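Local coordinates for fructokinase (Xylella fastidiosa Temecula1, PDB 3LJS), which probably transfers a phosphate from ATP to fructose, as a sugar kinase of the PfkB family, at residues 6-11 against 125-130; 13-18 against 90-95; 113-118 against 140-145; 190-195 against 221-226; 248-253 against 295-300. All coordinates share one frame; numbering follows the deposited sequence.

Contact 1. Residues 6-11 against 125-130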
# COMPACT_ATOMS: atom_id res chain seq x y z
N THR B 6 -29.14 9.05 15.83
CA THR B 6 -28.05 8.65 14.95
C THR B 6 -26.80 8.25 15.71
O THR B 6 -26.41 8.89 16.68
CB THR B 6 -27.70 9.78 13.96
OG1 THR B 6 -28.87 10.15 13.23
CG2 THR B 6 -26.61 9.32 12.97
N ILE B 7 -26.19 7.15 15.26
CA ILE B 7 -24.95 6.67 15.85
C ILE B 7 -23.85 7.18 14.94
O ILE B 7 -23.84 6.89 13.74
CB ILE B 7 -24.92 5.13 15.91
CG1 ILE B 7 -26.02 4.65 16.86
CG2 ILE B 7 -23.54 4.64 16.38
CD1 ILE B 7 -26.23 3.16 16.86
N LEU B 8 -22.95 7.96 15.51
CA LEU B 8 -21.86 8.54 14.76
C LEU B 8 -20.58 7.76 15.02
O LEU B 8 -20.08 7.73 16.15
CB LEU B 8 -21.76 10.01 15.17
CG LEU B 8 -20.56 10.92 14.93
CD1 LEU B 8 -19.75 10.44 13.76
CD2 LEU B 8 -21.08 12.34 14.74
N CYS B 9 -20.08 7.09 13.99
CA CYS B 9 -18.86 6.30 14.11
C CYS B 9 -17.72 7.10 13.49
O CYS B 9 -17.76 7.42 12.30
CB CYS B 9 -19.02 4.97 13.38
SG CYS B 9 -20.25 3.88 14.13
N PHE B 10 -16.71 7.40 14.29
CA PHE B 10 -15.60 8.21 13.80
C PHE B 10 -14.25 7.53 13.75
O PHE B 10 -13.89 6.74 14.62
CB PHE B 10 -15.47 9.46 14.68
CG PHE B 10 -14.26 10.29 14.36
CD1 PHE B 10 -14.27 11.18 13.29
CD2 PHE B 10 -13.09 10.14 15.10
CE1 PHE B 10 -13.12 11.90 12.96
CE2 PHE B 10 -11.94 10.86 14.77
CZ PHE B 10 -11.96 11.74 13.70
N GLY B 11 -13.47 7.85 12.72
CA GLY B 11 -12.15 7.27 12.63
C GLY B 11 -11.68 6.80 11.28
O GLY B 11 -11.85 7.47 10.26
N ALA B 125 -24.33 19.48 12.03
CA ALA B 125 -25.52 18.66 11.84
C ALA B 125 -25.31 17.22 12.33
O ALA B 125 -26.26 16.57 12.79
CB ALA B 125 -25.92 18.66 10.37
N SER B 126 -24.08 16.73 12.23
CA SER B 126 -23.74 15.37 12.68
C SER B 126 -23.96 15.24 14.18
O SER B 126 -24.59 14.29 14.65
CB SER B 126 -22.28 15.05 12.37
OG SER B 126 -22.04 15.02 10.98
N PHE B 127 -23.42 16.18 14.94
CA PHE B 127 -23.55 16.17 16.39
C PHE B 127 -24.96 16.52 16.87
O PHE B 127 -25.40 16.03 17.90
CB PHE B 127 -22.52 17.13 17.00
CG PHE B 127 -21.09 16.66 16.84
CD1 PHE B 127 -20.55 15.71 17.70
CD2 PHE B 127 -20.31 17.14 15.78
CE1 PHE B 127 -19.25 15.24 17.52
CE2 PHE B 127 -19.00 16.66 15.59
CZ PHE B 127 -18.47 15.71 16.47
N SER B 128 -25.66 17.36 16.12
CA SER B 128 -27.03 17.72 16.51
C SER B 128 -27.92 16.49 16.54
O SER B 128 -28.67 16.29 17.50
CB SER B 128 -27.62 18.75 15.54
OG SER B 128 -26.95 19.99 15.64
N ASP B 129 -27.84 15.68 15.50
CA ASP B 129 -28.66 14.47 15.39
C ASP B 129 -28.07 13.23 16.06
O ASP B 129 -28.73 12.20 16.13
CB ASP B 129 -28.92 14.14 13.92
CG ASP B 129 -29.47 15.32 13.13
OD1 ASP B 129 -30.40 15.99 13.63
OD2 ASP B 129 -28.98 15.56 12.00
N ALA B 130 -26.85 13.33 16.57
CA ALA B 130 -26.21 12.18 17.20
C ALA B 130 -26.63 11.88 18.63
O ALA B 130 -26.71 12.76 19.48
CB ALA B 130 -24.70 12.32 17.13
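Thr6 and Asp129 meet through the backbone, while Leu8, two residues along strand 6-10, reaches Ser126 and Phe127 with its side chain. Thr6 N donates to Asp129 O over 3.2 Å, with an N-H...O angle of 151°, near the C-terminal end of the helix. A CA-H...O contact, Ala130 CA to Thr6 O at 3.3 Å, follows at once, and Thr6 and Ala130 pair as a parallel bridge whose side chains diverge. The same backbone pairing brings Thr6 CB within 3.4 Å of Asp129 O. In Thr6 the hydroxyl OG1 stands anti to the carbonyl carbon (chi1 -56°), beside the backbone N, which puts it 4.0 Å from Asp129 CB; the two side chains run alongside each other, pointing the same way. Leu8 is built differently. Its CG lies anti to the backbone N (chi1 163°), and the branch CD2 does most of the touching: it meets Ser126 CB at 3.8 Å and sits over one face of the Phe127 ring, with CE1 as the nearest ring atom at 4.4 Å. Leu8 CB meanwhile packs on Ala130 CB, 4.2 Å away, so that the leucine bridges the helix and Ala130. The helix thus delivers the chain into strand 130-136, which lies beside strand 6-10 in the large parallel part of the central sheet; strand 53-60 flanks strand 6-10 on its other edge. Helix 38-49 covers Ile7 and Cys9, whereas helix 143-158 packs against Phe10 and Phe127.

Contact 2. Residues 13-18 against 90-95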
# COMPACT_ATOMS: atom_id res chain seq x y z
N ALA B 13 -11.42 4.10 8.06
CA ALA B 13 -12.08 3.15 7.18
C ALA B 13 -10.89 2.85 6.27
O ALA B 13 -10.23 3.78 5.79
CB ALA B 13 -13.21 3.81 6.40
N LEU B 14 -10.57 1.59 6.07
CA LEU B 14 -9.43 1.24 5.23
C LEU B 14 -9.69 -0.07 4.51
O LEU B 14 -10.73 -0.69 4.70
CB LEU B 14 -8.16 1.14 6.07
CG LEU B 14 -8.25 0.34 7.38
CD1 LEU B 14 -8.45 -1.14 7.11
CD2 LEU B 14 -6.97 0.56 8.18
N ILE B 15 -8.73 -0.49 3.69
CA ILE B 15 -8.85 -1.73 2.94
C ILE B 15 -8.05 -2.85 3.58
O ILE B 15 -6.86 -2.70 3.85
CB ILE B 15 -8.34 -1.56 1.49
CG1 ILE B 15 -9.15 -0.48 0.77
CG2 ILE B 15 -8.42 -2.88 0.75
CD1 ILE B 15 -10.62 -0.80 0.63
N ASP B 16 -8.72 -3.97 3.85
CA ASP B 16 -8.04 -5.13 4.40
C ASP B 16 -7.72 -5.96 3.16
O ASP B 16 -8.64 -6.36 2.43
CB ASP B 16 -8.95 -5.96 5.32
CG ASP B 16 -9.23 -5.27 6.66
OD1 ASP B 16 -8.29 -4.69 7.24
OD2 ASP B 16 -10.38 -5.34 7.13
N MSE B 17 -6.44 -6.20 2.90
CA MSE B 17 -6.02 -7.00 1.75
C MSE B 17 -5.66 -8.39 2.25
O MSE B 17 -4.60 -8.59 2.85
CB MSE B 17 -4.81 -6.35 1.07
CG MSE B 17 -5.13 -5.08 0.31
SE MSE B 17 -6.15 -5.40 -1.31
CE MSE B 17 -4.68 -5.68 -2.52
N LEU B 18 -6.56 -9.34 2.00
CA LEU B 18 -6.41 -10.72 2.46
C LEU B 18 -5.57 -11.60 1.55
O LEU B 18 -6.00 -11.98 0.46
CB LEU B 18 -7.80 -11.34 2.64
CG LEU B 18 -8.62 -10.96 3.88
CD1 LEU B 18 -8.48 -9.49 4.21
CD2 LEU B 18 -10.08 -11.33 3.64
N THR B 90 -5.54 5.82 0.68
CA THR B 90 -6.37 5.10 1.63
C THR B 90 -5.45 4.06 2.26
O THR B 90 -4.69 3.38 1.56
CB THR B 90 -7.51 4.36 0.91
OG1 THR B 90 -8.33 5.32 0.23
CG2 THR B 90 -8.35 3.57 1.89
N ALA B 91 -5.49 3.95 3.58
CA ALA B 91 -4.65 2.99 4.28
C ALA B 91 -4.95 1.56 3.85
O ALA B 91 -6.10 1.23 3.52
CB ALA B 91 -4.84 3.13 5.79
N LEU B 92 -3.93 0.72 3.89
CA LEU B 92 -4.06 -0.68 3.53
C LEU B 92 -3.55 -1.53 4.68
O LEU B 92 -2.55 -1.21 5.31
CB LEU B 92 -3.25 -1.02 2.27
CG LEU B 92 -3.53 -0.26 0.98
CD1 LEU B 92 -2.53 -0.72 -0.09
CD2 LEU B 92 -4.96 -0.50 0.51
N ALA B 93 -4.26 -2.62 4.95
CA ALA B 93 -3.87 -3.55 6.00
C ALA B 93 -3.76 -4.92 5.35
O ALA B 93 -4.77 -5.56 5.06
CB ALA B 93 -4.92 -3.57 7.11
N PHE B 94 -2.53 -5.36 5.10
CA PHE B 94 -2.31 -6.66 4.49
C PHE B 94 -2.33 -7.74 5.56
O PHE B 94 -1.65 -7.63 6.58
CB PHE B 94 -0.97 -6.67 3.74
CG PHE B 94 -1.03 -5.98 2.41
CD1 PHE B 94 -1.44 -6.68 1.28
CD2 PHE B 94 -0.70 -4.64 2.29
CE1 PHE B 94 -1.53 -6.04 0.04
CE2 PHE B 94 -0.79 -3.99 1.06
CZ PHE B 94 -1.21 -4.70 -0.07
N VAL B 95 -3.13 -8.78 5.34
CA VAL B 95 -3.25 -9.87 6.29
C VAL B 95 -2.79 -11.18 5.64
O VAL B 95 -3.27 -11.54 4.56
CB VAL B 95 -4.72 -10.04 6.77
CG1 VAL B 95 -4.80 -11.13 7.82
CG2 VAL B 95 -5.24 -8.73 7.32
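Met17 and Phe94 face the same way from neighbouring parallel strands, and their side chains lie side by side. The methionine, modelled as selenomethionine, can be followed outward. Its CB lies over the CD1-CE1 side of the ring, 3.4 Å from Phe94 CD1 and only slightly farther from CE1. CG continues over the same face, 4.1 Å from the centroid of Phe94 and displaced toward the rim, an arrangement that meets the definition of a CH-pi contact. Bends at chi2 and chi3 (-71° and -88°) turn the chain beyond CG; the selenium SE carries it on to CE, which comes back to within 4.1 Å of Phe94 CE1. Next along the same face, Ile15 CB packs on Leu92 CD2 at 3.7 Å, again with both side chains directed alike. Ala93 lies on the other face, where its CB meets Asp16 OD1 at 3.6 Å. Four backbone hydrogen bonds join the strands in parallel register: Ile15 N to Ala91 O, Ala93 N to Ile15 O, Met17 N to Ala93 O and Val95 N to Met17 O. These central strands belong to the four-stranded sheet that, in ribokinase-like sugar kinases, typically forms the lid and dimer clasp. The chemistry divides: main-chain amides and carbonyls hold the strands together, which leaves the apolar face bearing Met17, Leu92 and Phe94 available to pair with the second subunit, where it packs against Met17, Tyr108, Leu92 and Phe64 of that chain.

Contact 3. Residues 113-118 against 140-145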
# COMPACT_ATOMS: atom_id res chain seq x y z
N ALA B 113 -4.88 8.63 4.29
CA ALA B 113 -5.97 9.59 4.22
C ALA B 113 -6.73 9.81 5.52
O ALA B 113 -6.99 10.95 5.90
CB ALA B 113 -6.94 9.17 3.12
N ASP B 114 -7.09 8.72 6.21
CA ASP B 114 -7.87 8.85 7.44
C ASP B 114 -7.19 9.66 8.54
O ASP B 114 -7.85 10.22 9.41
CB ASP B 114 -8.27 7.46 7.98
CG ASP B 114 -7.12 6.75 8.67
OD1 ASP B 114 -6.33 6.06 7.99
OD2 ASP B 114 -7.02 6.88 9.91
N LEU B 115 -5.86 9.72 8.49
CA LEU B 115 -5.08 10.46 9.48
C LEU B 115 -5.14 11.98 9.28
O LEU B 115 -4.73 12.74 10.16
CB LEU B 115 -3.60 10.05 9.42
CG LEU B 115 -3.00 8.95 10.30
CD1 LEU B 115 -4.01 8.43 11.30
CD2 LEU B 115 -2.47 7.85 9.42
N LEU B 116 -5.66 12.42 8.14
CA LEU B 116 -5.72 13.85 7.83
C LEU B 116 -7.02 14.56 8.17
O LEU B 116 -7.18 15.74 7.86
CB LEU B 116 -5.37 14.05 6.35
CG LEU B 116 -3.90 14.29 5.95
CD1 LEU B 116 -2.94 13.76 6.99
CD2 LEU B 116 -3.66 13.65 4.60
N PHE B 117 -7.95 13.86 8.81
CA PHE B 117 -9.21 14.48 9.20
C PHE B 117 -8.86 15.50 10.28
O PHE B 117 -8.11 15.21 11.20
CB PHE B 117 -10.16 13.42 9.78
CG PHE B 117 -11.57 13.92 9.99
CD1 PHE B 117 -12.58 13.59 9.08
CD2 PHE B 117 -11.89 14.71 11.09
CE1 PHE B 117 -13.89 14.04 9.28
CE2 PHE B 117 -13.19 15.17 11.29
CZ PHE B 117 -14.20 14.83 10.38
N ARG B 118 -9.40 16.71 10.17
CA ARG B 118 -9.13 17.75 11.16
C ARG B 118 -10.44 18.27 11.73
O ARG B 118 -11.51 18.06 11.15
CB ARG B 118 -8.31 18.89 10.53
CG ARG B 118 -6.87 18.50 10.19
CD ARG B 118 -6.07 18.10 11.44
NE ARG B 118 -4.74 17.58 11.12
CZ ARG B 118 -4.43 16.29 11.02
NH1 ARG B 118 -5.35 15.34 11.21
NH2 ARG B 118 -3.19 15.93 10.69
N MSE B 140 -5.75 7.76 17.10
CA MSE B 140 -4.95 8.46 18.11
C MSE B 140 -3.47 8.14 17.92
O MSE B 140 -2.65 8.45 18.79
CB MSE B 140 -5.36 8.02 19.52
CG MSE B 140 -6.79 8.35 19.91
SE MSE B 140 -7.25 7.64 21.67
CE MSE B 140 -9.12 8.18 21.67
N THR B 141 -3.12 7.54 16.79
CA THR B 141 -1.74 7.14 16.52
C THR B 141 -0.71 8.26 16.34
O THR B 141 0.49 8.01 16.35
CB THR B 141 -1.70 6.17 15.31
OG1 THR B 141 -2.43 6.73 14.22
CG2 THR B 141 -2.32 4.84 15.69
N ASP B 142 -1.18 9.49 16.14
CA ASP B 142 -0.28 10.64 16.05
C ASP B 142 -0.97 11.79 16.78
O ASP B 142 -2.19 11.76 16.98
CB ASP B 142 0.07 10.98 14.58
CG ASP B 142 -0.96 11.84 13.88
OD1 ASP B 142 -1.04 11.75 12.64
OD2 ASP B 142 -1.67 12.63 14.54
N ALA B 143 -0.19 12.78 17.20
CA ALA B 143 -0.71 13.92 17.96
C ALA B 143 -1.90 14.66 17.36
O ALA B 143 -2.86 14.97 18.07
CB ALA B 143 0.42 14.91 18.25
N ASP B 144 -1.83 14.95 16.07
CA ASP B 144 -2.91 15.68 15.40
C ASP B 144 -4.24 14.94 15.35
O ASP B 144 -5.28 15.49 15.72
CB ASP B 144 -2.49 16.06 13.98
CG ASP B 144 -1.39 17.12 13.95
OD1 ASP B 144 -0.93 17.46 12.84
OD2 ASP B 144 -1.00 17.62 15.02
N ILE B 145 -4.23 13.70 14.88
CA ILE B 145 -5.46 12.94 14.78
C ILE B 145 -6.03 12.64 16.18
O ILE B 145 -7.24 12.62 16.37
CB ILE B 145 -5.25 11.63 13.97
CG1 ILE B 145 -6.60 11.04 13.59
CG2 ILE B 145 -4.41 10.64 14.76
CD1 ILE B 145 -7.43 11.93 12.67
O HOH W 1 -2.12 13.21 10.90
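Leu115 and Ile145 bring their CA atoms within 5.9 Å as an irregular loop meets the first turn of helix 143-158, with no direct hydrogen bond joining the two segments. Ile145 drives its CD1 among the loop carbonyls, 3.7 Å from Phe117 O, and its CG2 touches Leu115 CD1, the two side chains crossing at about a right angle. In Arg118 a bend at chi2 (-62°) turns CD, and the rest of the chain brings the guanidinium to the start of the helix. Its NH1 grips two carbonyls of its own loop, donating to Leu115 O at 2.9 Å and to Phe117 O at 2.8 Å, which fixes the guanidinium. Asp144 CB lies over one face of that group, 3.4 Å from NH2, while Asp144 OD1 makes a long salt bridge of 3.5 Å to NH2. The two planar groups stand 75° apart. In the guanidinium plane a water accepts from Arg118 NH2 and donates to Leu115 O and Asp142 OD1, linking loop and helix. The other oxygen of Asp142, OD2, accepts from Ile145 N at 2.8 Å on its syn side, the N-cap bond of the helix. Behind this junction, Phe117 packs against Val148 of helix 143-158, Val56 of strand 53-60 and Val83 of strand 82-85.

Contact 4. Residues 190-195 against 221-226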
# COMPACT_ATOMS: atom_id res chain seq x y z
N LEU B 190 -12.71 10.40 28.76
CA LEU B 190 -13.74 11.15 28.05
C LEU B 190 -14.94 10.32 27.60
O LEU B 190 -15.89 10.86 27.04
CB LEU B 190 -13.13 11.84 26.83
CG LEU B 190 -12.10 12.94 27.10
CD1 LEU B 190 -11.43 13.34 25.79
CD2 LEU B 190 -12.79 14.14 27.75
N ALA B 191 -14.90 9.02 27.84
CA ALA B 191 -15.97 8.14 27.40
C ALA B 191 -16.96 7.71 28.47
O ALA B 191 -16.60 7.50 29.62
CB ALA B 191 -15.37 6.90 26.73
N ASP B 192 -18.23 7.59 28.07
CA ASP B 192 -19.30 7.14 28.96
C ASP B 192 -19.30 5.61 28.98
O ASP B 192 -19.55 4.99 30.01
CB ASP B 192 -20.66 7.61 28.43
CG ASP B 192 -20.77 9.12 28.37
OD1 ASP B 192 -20.95 9.74 29.44
OD2 ASP B 192 -20.67 9.68 27.26
N VAL B 193 -19.02 5.02 27.82
CA VAL B 193 -19.00 3.57 27.67
C VAL B 193 -17.63 3.15 27.14
O VAL B 193 -17.15 3.67 26.14
CB VAL B 193 -20.08 3.10 26.67
CG1 VAL B 193 -20.06 1.59 26.54
CG2 VAL B 193 -21.46 3.57 27.16
N VAL B 194 -17.01 2.19 27.83
CA VAL B 194 -15.69 1.72 27.46
C VAL B 194 -15.63 0.21 27.25
O VAL B 194 -16.23 -0.56 28.01
CB VAL B 194 -14.66 2.10 28.54
CG1 VAL B 194 -13.31 1.43 28.26
CG2 VAL B 194 -14.52 3.62 28.60
N LYS B 195 -14.89 -0.21 26.23
CA LYS B 195 -14.73 -1.62 25.93
C LYS B 195 -13.24 -1.94 25.83
O LYS B 195 -12.52 -1.33 25.04
CB LYS B 195 -15.43 -1.99 24.62
CG LYS B 195 -15.21 -3.43 24.19
CD LYS B 195 -16.09 -3.79 23.01
CE LYS B 195 -15.77 -5.17 22.46
NZ LYS B 195 -14.46 -5.21 21.76
N GLN B 221 -13.11 7.69 37.72
CA GLN B 221 -12.69 9.06 38.03
C GLN B 221 -13.07 9.98 36.88
O GLN B 221 -13.11 11.20 37.04
CB GLN B 221 -11.17 9.13 38.24
CG GLN B 221 -10.67 8.31 39.41
CD GLN B 221 -11.32 8.72 40.72
OE1 GLN B 221 -11.13 9.84 41.19
NE2 GLN B 221 -12.10 7.81 41.30
N GLY B 222 -13.33 9.39 35.72
CA GLY B 222 -13.71 10.18 34.56
C GLY B 222 -15.20 10.14 34.27
O GLY B 222 -16.03 10.18 35.19
N ARG B 223 -15.54 10.05 32.99
CA ARG B 223 -16.93 10.01 32.54
C ARG B 223 -17.55 8.60 32.51
O ARG B 223 -18.77 8.45 32.53
CB ARG B 223 -17.04 10.59 31.13
CG ARG B 223 -16.56 12.03 30.94
CD ARG B 223 -17.70 13.01 31.12
NE ARG B 223 -18.90 12.58 30.41
CZ ARG B 223 -20.12 13.01 30.68
NH1 ARG B 223 -20.32 13.90 31.65
NH2 ARG B 223 -21.16 12.53 30.01
N ALA B 224 -16.70 7.57 32.45
CA ALA B 224 -17.16 6.18 32.35
C ALA B 224 -18.26 5.73 33.31
O ALA B 224 -18.15 5.88 34.52
CB ALA B 224 -15.96 5.24 32.46
N GLN B 225 -19.31 5.13 32.75
CA GLN B 225 -20.42 4.63 33.55
C GLN B 225 -20.59 3.13 33.31
O GLN B 225 -21.18 2.42 34.12
CB GLN B 225 -21.72 5.36 33.18
CG GLN B 225 -21.76 6.84 33.58
CD GLN B 225 -21.76 7.05 35.09
OE1 GLN B 225 -22.18 6.18 35.86
NE2 GLN B 225 -21.32 8.22 35.52
N LEU B 226 -20.07 2.65 32.18
CA LEU B 226 -20.17 1.23 31.84
C LEU B 226 -18.88 0.73 31.21
O LEU B 226 -18.36 1.35 30.28
CB LEU B 226 -21.32 1.00 30.86
CG LEU B 226 -21.45 -0.42 30.30
CD1 LEU B 226 -21.89 -1.39 31.39
CD2 LEU B 226 -22.47 -0.42 29.16
O HOH W 2 -18.51 11.53 28.05
O HOH W 3 -21.97 11.76 27.04
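Asp192 holds its CG beside the backbone N (chi1 -62°) and Arg223 bends at chi2 and chi3, and these turns lay the two side chains side by side. The pair marks the opening of two neighbouring parallel strands, 193-197 and 226-230, joined through helices 198-207 and 212-220 in a beta-alpha-beta crossover of the central sheet. Arg223 NH2 bonds Asp192 OD1 at 2.9 Å, as part of a salt bridge, through the syn lone pair. The bond is bent, its N-H...O angle being 130°, with OD1 far out of the guanidinium plane; the two planes are nearly perpendicular. Asp192 OD2 has a firmer hold elsewhere, on Val163 N of the adjoining strand, so this carboxylate ties together three pieces of chain. A water accepts from Arg223 NE at 2.6 Å and sits near Leu190 O. The backbone does the rest: Asp192 O accepts from both Gln225 N, at 2.8 Å, and Leu226 N, at 3.2 Å, and Val194 N donates to Leu226 O. Strand 193-197 carries Lys195, which binds ATP. Side by side on one face of the sheet, Val193 CG1 and Leu226 CD2 meet at 4.1 Å.

Contact 5. Residues 248-253 against 295-300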
# COMPACT_ATOMS: atom_id res chain seq x y z
N PRO B 248 -24.33 -12.88 28.43
CA PRO B 248 -24.70 -14.19 27.86
C PRO B 248 -23.97 -14.36 26.52
O PRO B 248 -23.88 -13.41 25.75
CB PRO B 248 -26.21 -14.08 27.67
CG PRO B 248 -26.62 -13.09 28.73
CD PRO B 248 -25.53 -12.05 28.63
N THR B 249 -23.45 -15.56 26.26
CA THR B 249 -22.74 -15.80 25.00
C THR B 249 -23.49 -16.78 24.09
O THR B 249 -24.49 -17.38 24.50
CB THR B 249 -21.32 -16.36 25.26
OG1 THR B 249 -20.98 -16.18 26.64
CG2 THR B 249 -20.30 -15.64 24.40
N PHE B 250 -23.00 -16.93 22.87
CA PHE B 250 -23.62 -17.83 21.90
C PHE B 250 -22.60 -18.72 21.20
O PHE B 250 -21.46 -18.31 20.96
CB PHE B 250 -24.41 -17.02 20.87
CG PHE B 250 -25.64 -16.37 21.42
CD1 PHE B 250 -26.83 -17.08 21.54
CD2 PHE B 250 -25.60 -15.05 21.86
CE1 PHE B 250 -27.96 -16.49 22.10
CE2 PHE B 250 -26.72 -14.45 22.42
CZ PHE B 250 -27.91 -15.17 22.54
N ARG B 251 -23.02 -19.94 20.87
CA ARG B 251 -22.17 -20.92 20.19
C ARG B 251 -22.71 -21.17 18.78
O ARG B 251 -23.67 -21.91 18.60
CB ARG B 251 -22.14 -22.22 21.01
CG ARG B 251 -23.50 -22.73 21.50
CD ARG B 251 -24.14 -23.73 20.53
NE ARG B 251 -25.54 -24.03 20.84
CZ ARG B 251 -25.95 -24.80 21.84
NH1 ARG B 251 -25.07 -25.38 22.65
NH2 ARG B 251 -27.25 -25.01 22.03
N VAL B 252 -22.09 -20.55 17.78
CA VAL B 252 -22.55 -20.72 16.40
C VAL B 252 -21.45 -21.10 15.40
O VAL B 252 -21.58 -20.86 14.20
CB VAL B 252 -23.27 -19.42 15.91
CG1 VAL B 252 -23.89 -19.63 14.54
CG2 VAL B 252 -24.36 -19.03 16.91
N GLN B 253 -20.37 -21.71 15.89
CA GLN B 253 -19.28 -22.14 15.01
C GLN B 253 -18.59 -20.96 14.33
O GLN B 253 -19.24 -20.12 13.71
CB GLN B 253 -19.82 -23.11 13.95
CG GLN B 253 -18.85 -23.44 12.82
CD GLN B 253 -17.69 -24.31 13.26
OE1 GLN B 253 -16.88 -23.91 14.11
NE2 GLN B 253 -17.60 -25.51 12.70
N THR B 295 -29.68 -6.36 27.07
CA THR B 295 -29.06 -5.66 25.95
C THR B 295 -27.75 -6.28 25.49
O THR B 295 -27.50 -6.39 24.29
CB THR B 295 -28.82 -4.18 26.30
OG1 THR B 295 -30.07 -3.51 26.37
CG2 THR B 295 -27.92 -3.52 25.26
N LEU B 296 -26.91 -6.70 26.43
CA LEU B 296 -25.65 -7.30 26.04
C LEU B 296 -25.86 -8.68 25.42
O LEU B 296 -25.03 -9.15 24.65
CB LEU B 296 -24.69 -7.35 27.22
CG LEU B 296 -24.38 -5.94 27.75
CD1 LEU B 296 -23.41 -6.02 28.92
CD2 LEU B 296 -23.79 -5.07 26.62
N ARG B 297 -26.97 -9.34 25.76
CA ARG B 297 -27.25 -10.65 25.15
C ARG B 297 -27.47 -10.42 23.66
O ARG B 297 -27.02 -11.21 22.82
CB ARG B 297 -28.50 -11.29 25.75
CG ARG B 297 -28.98 -12.51 24.94
CD ARG B 297 -30.27 -13.12 25.47
NE ARG B 297 -30.09 -13.70 26.80
CZ ARG B 297 -30.57 -13.18 27.92
NH1 ARG B 297 -31.27 -12.05 27.90
NH2 ARG B 297 -30.33 -13.78 29.08
N PHE B 298 -28.17 -9.34 23.33
CA PHE B 298 -28.43 -8.99 21.93
C PHE B 298 -27.10 -8.74 21.23
O PHE B 298 -26.85 -9.26 20.13
CB PHE B 298 -29.28 -7.71 21.86
CG PHE B 298 -29.61 -7.28 20.47
CD1 PHE B 298 -30.78 -7.72 19.85
CD2 PHE B 298 -28.75 -6.44 19.75
CE1 PHE B 298 -31.09 -7.33 18.54
CE2 PHE B 298 -29.04 -6.05 18.45
CZ PHE B 298 -30.21 -6.50 17.83
N ALA B 299 -26.25 -7.93 21.85
CA ALA B 299 -24.94 -7.61 21.28
C ALA B 299 -24.13 -8.88 21.01
O ALA B 299 -23.48 -9.01 19.97
CB ALA B 299 -24.18 -6.69 22.23
N ALA B 300 -24.17 -9.82 21.95
CA ALA B 300 -23.44 -11.08 21.80
C ALA B 300 -24.00 -11.87 20.62
O ALA B 300 -23.24 -12.52 19.89
CB ALA B 300 -23.54 -11.90 23.08
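Pro248 and Phe250 both cross Arg297 at about a right angle, the proline near the guanidinium and the phenylalanine lower on the arginine stem. Arg297 CG lies anti to the backbone N (chi1 168°), where it meets Phe250 CZ at 3.7 Å, and a bend at chi3 turns NE. The guanidinium then presents one face to Pro248 CG, which is 3.8 Å from Arg297 NH2. The guanidinium and ring planes are 80° apart, and the ring meets the arginine with its CZ and CE2 atoms. Phe250 CE2 turns its edge to the carbonyl Arg297 O, 3.3 Å away and near the ring plane. Ala300 CB also lies at the edge, in plane, 4.0 Å from Phe250 CD2. That methyl is pressed on from a second direction by Pro248 O, at 3.1 Å, a buried carbonyl for which the model offers no hydrogen-bond partner. The arrangement is surface packing across one side of helix 289-305 by a loop of the PfkB kinase fold that follows the edge strand 244-246 in the chain and leads to helix 262-275; the side chain of Thr249 is about 9 Å from those of Thr230 and Asp231, which bind ATP.

In the fold
Contacts 1 and 4 both reach the large central sheet, their centres about 18 Å apart, one on strand 6-10 and the other on strands 193-197 and 226-230. Contact 3 adjoins contact 1 through Phe10 and Phe117, and their segments alternate along the chain, so the two interlock. Contact 2 lies in the separate four-stranded sheet, about 30 Å centre to centre from contact 4; it closes before contact 3 opens and meets it where Ala91 touches Asp114. Contacts 4 and 5 follow last, in series, contact 5 being about 34 Å from contact 3 between centres. Together they span the fold from the sheet meeting the second subunit, probably the lid as in relatives, to the ATP-site region.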